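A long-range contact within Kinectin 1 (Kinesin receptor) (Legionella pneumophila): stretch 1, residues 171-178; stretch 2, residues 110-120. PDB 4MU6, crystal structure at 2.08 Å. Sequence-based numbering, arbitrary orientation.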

# COMPACT_ATOMS: atom_id res chain seq x y z
N ILE A 171 48.63 31.83 -20.98
CA ILE A 171 47.19 31.74 -20.75
C ILE A 171 46.70 30.35 -21.16
O ILE A 171 45.85 29.75 -20.49
CB ILE A 171 46.42 32.86 -21.50
CG1 ILE A 171 46.68 34.22 -20.85
CG2 ILE A 171 44.92 32.56 -21.52
CD1 ILE A 171 46.20 35.44 -21.66
N LYS A 172 47.25 29.84 -22.26
CA LYS A 172 46.82 28.54 -22.74
C LYS A 172 47.17 27.46 -21.71
O LYS A 172 46.37 26.59 -21.42
CB LYS A 172 47.44 28.22 -24.11
CG LYS A 172 47.11 26.82 -24.65
CD LYS A 172 45.60 26.55 -24.69
CE LYS A 172 45.32 25.22 -25.36
NZ LYS A 172 43.89 24.84 -25.40
N ILE A 173 48.37 27.57 -21.14
CA ILE A 173 48.82 26.61 -20.15
C ILE A 173 47.98 26.70 -18.88
O ILE A 173 47.63 25.67 -18.29
CB ILE A 173 50.32 26.80 -19.85
CG1 ILE A 173 51.14 26.34 -21.06
CG2 ILE A 173 50.73 26.08 -18.59
CD1 ILE A 173 52.59 26.83 -21.06
N GLN A 174 47.66 27.92 -18.47
CA GLN A 174 46.79 28.11 -17.32
C GLN A 174 45.44 27.46 -17.56
O GLN A 174 44.87 26.86 -16.66
CB GLN A 174 46.62 29.60 -16.99
CG GLN A 174 47.56 30.10 -15.90
CD GLN A 174 47.80 31.61 -15.97
OE1 GLN A 174 46.98 32.36 -16.51
NE2 GLN A 174 48.94 32.05 -15.44
N SER A 175 44.94 27.58 -18.79
CA SER A 175 43.62 27.09 -19.12
C SER A 175 43.59 25.57 -19.11
O SER A 175 42.61 24.96 -18.67
CB SER A 175 43.18 27.61 -20.49
OG SER A 175 43.87 26.94 -21.52
N LEU A 176 44.67 24.95 -19.58
CA LEU A 176 44.81 23.51 -19.55
C LEU A 176 44.79 22.97 -18.13
O LEU A 176 44.13 21.97 -17.85
CB LEU A 176 46.09 23.08 -20.27
CG LEU A 176 46.02 23.25 -21.79
CD1 LEU A 176 47.42 23.28 -22.42
CD2 LEU A 176 45.16 22.15 -22.39
N PHE A 177 45.51 23.64 -17.23
CA PHE A 177 45.52 23.23 -15.82
C PHE A 177 44.13 23.36 -15.21
O PHE A 177 43.74 22.51 -14.40
CB PHE A 177 46.56 24.00 -15.00
CG PHE A 177 47.97 23.43 -15.07
CD1 PHE A 177 48.28 22.19 -14.51
CD2 PHE A 177 49.00 24.14 -15.69
CE1 PHE A 177 49.57 21.67 -14.58
CE2 PHE A 177 50.31 23.62 -15.75
CZ PHE A 177 50.59 22.39 -15.20
N GLU A 178 43.40 24.41 -15.58
CA GLU A 178 42.01 24.56 -15.15
C GLU A 178 41.11 23.51 -15.79
O GLU A 178 40.17 23.01 -15.16
CB GLU A 178 41.48 25.95 -15.49
CG GLU A 178 40.13 26.23 -14.85
CD GLU A 178 39.56 27.58 -15.23
OE1 GLU A 178 40.27 28.37 -15.90
OE2 GLU A 178 38.39 27.85 -14.86
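Stretch 2 110-120: TQISEQQTELR

Antiparallel helices can pack along a stretch where no hydrogen bond joins them and the contact is made by side chains; residues 110-120 against residues 171-178 are a compact example. Residues 110-120 form a continuous α-helix, as do residues 171-178, and both belong to longer helices. Within each, N-H groups bond to the carbonyl four residues earlier, as in Gln115 N to Gln111 O at 2.8 Å, so the backbones are satisfied internally and side chains make the contact. The N-to-C directions differ by 164° (signed crossing angle -164°), and the axes approach to 9.7 Å. The register centres on Ile173 and Ile112, whose CA atoms lie 6.0 Å apart. Because the chains run in opposite senses, later residues of one helix meet earlier residues of the other: Leu176 reaches Gln111, while Ile173 reaches Leu119.

Apolar contacts form the first group. Leu176 CB lies 3.8 Å from Ile112 CG1, and at the other end of the contact Ile173 CD1 meets Leu119 CD2, also at 3.8 Å. Ile112 further supplies a CH-π contact: its CD1 sits over one face of the Phe177 ring, 3.9 Å from the ring centroid and only 11° off the normal, so the methyl carbon lies almost directly above the ring centre.

The second group pairs polar side chains with their neighbours, through aliphatic carbons at Gln115 CB and CG and at Gln116 CG, and through the amide at Gln115 CD and Gln111 OE1. Gln115 is central, with its CB 3.4 Å from Ile173 CG1 and its CG 3.9 Å from Leu176 CD1; its CD also lies 3.6 Å from Lys172 CG. Gln116 CG approaches Ile173 CD1 at 3.7 Å, and Gln111 OE1 rests 3.6 Å from Leu176 CD2, a van der Waals contact. Together these contacts bury 462 Å², summed over both sides.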

# COMPACT_ATOMS: atom_id res chain seq x y z
N THR A 110 50.13 15.97 -22.44
CA THR A 110 50.78 16.18 -23.73
C THR A 110 50.70 17.65 -24.20
O THR A 110 51.70 18.23 -24.61
CB THR A 110 50.20 15.25 -24.78
OG1 THR A 110 50.54 13.91 -24.44
CG2 THR A 110 50.75 15.57 -26.17
N GLN A 111 49.50 18.23 -24.11
CA GLN A 111 49.28 19.61 -24.50
C GLN A 111 50.15 20.55 -23.68
O GLN A 111 50.81 21.43 -24.24
CB GLN A 111 47.81 20.00 -24.30
CG GLN A 111 46.88 19.35 -25.30
CD GLN A 111 45.41 19.47 -24.89
OE1 GLN A 111 44.96 18.85 -23.91
NE2 GLN A 111 44.67 20.27 -25.64
N ILE A 112 50.14 20.37 -22.36
CA ILE A 112 50.95 21.20 -21.49
C ILE A 112 52.42 21.12 -21.88
O ILE A 112 53.08 22.15 -21.99
CB ILE A 112 50.75 20.81 -20.02
CG1 ILE A 112 49.38 21.32 -19.56
CG2 ILE A 112 51.87 21.41 -19.16
CD1 ILE A 112 48.88 20.69 -18.27
N SER A 113 52.92 19.91 -22.11
CA SER A 113 54.30 19.70 -22.54
C SER A 113 54.59 20.43 -23.84
O SER A 113 55.58 21.15 -23.95
CB SER A 113 54.57 18.20 -22.70
OG SER A 113 55.65 17.96 -23.58
N GLU A 114 53.70 20.27 -24.82
CA GLU A 114 53.77 20.97 -26.11
C GLU A 114 53.82 22.49 -25.96
O GLU A 114 54.68 23.15 -26.54
CB GLU A 114 52.56 20.59 -26.98
CG GLU A 114 52.61 19.20 -27.61
CD GLU A 114 51.31 18.84 -28.34
OE1 GLU A 114 50.25 19.41 -27.99
OE2 GLU A 114 51.35 18.00 -29.26
N GLN A 115 52.89 23.04 -25.19
CA GLN A 115 52.83 24.48 -24.98
C GLN A 115 54.11 24.97 -24.30
O GLN A 115 54.65 26.04 -24.64
CB GLN A 115 51.63 24.86 -24.11
CG GLN A 115 50.26 24.60 -24.76
CD GLN A 115 50.07 25.32 -26.08
OE1 GLN A 115 50.38 26.51 -26.21
NE2 GLN A 115 49.56 24.60 -27.08
N GLN A 116 54.58 24.19 -23.33
CA GLN A 116 55.76 24.59 -22.55
C GLN A 116 57.02 24.60 -23.39
O GLN A 116 57.87 25.47 -23.25
CB GLN A 116 55.91 23.70 -21.33
CG GLN A 116 55.07 24.18 -20.17
CD GLN A 116 55.02 23.20 -19.04
OE1 GLN A 116 55.42 22.05 -19.20
NE2 GLN A 116 54.53 23.65 -17.89
N THR A 117 57.12 23.63 -24.29
CA THR A 117 58.22 23.55 -25.23
C THR A 117 58.21 24.77 -26.14
O THR A 117 59.24 25.43 -26.32
CB THR A 117 58.09 22.28 -26.06
OG1 THR A 117 58.38 21.16 -25.22
CG2 THR A 117 59.05 22.30 -27.24
N GLU A 118 57.05 25.08 -26.71
CA GLU A 118 56.94 26.29 -27.52
C GLU A 118 57.22 27.54 -26.68
O GLU A 118 57.82 28.50 -27.16
CB GLU A 118 55.55 26.38 -28.17
CG GLU A 118 55.21 25.23 -29.10
CD GLU A 118 55.86 25.34 -30.48
OE1 GLU A 118 56.81 26.14 -30.64
OE2 GLU A 118 55.40 24.64 -31.41
N LEU A 119 56.78 27.53 -25.42
CA LEU A 119 57.00 28.69 -24.55
C LEU A 119 58.50 28.88 -24.29
O LEU A 119 59.00 30.00 -24.22
CB LEU A 119 56.23 28.52 -23.24
CG LEU A 119 56.45 29.58 -22.17
CD1 LEU A 119 56.21 30.99 -22.71
CD2 LEU A 119 55.54 29.29 -20.99
N ARG A 120 59.20 27.76 -24.15
CA ARG A 120 60.64 27.78 -23.88
C ARG A 120 61.43 28.34 -25.06
O ARG A 120 62.37 29.11 -24.87
CB ARG A 120 61.14 26.37 -23.53
CG ARG A 120 61.62 26.22 -22.09
CD ARG A 120 62.12 24.81 -21.80
NE ARG A 120 61.04 23.84 -21.68
CZ ARG A 120 60.80 22.87 -22.56
NH1 ARG A 120 61.58 22.72 -23.63
NH2 ARG A 120 59.79 22.03 -22.36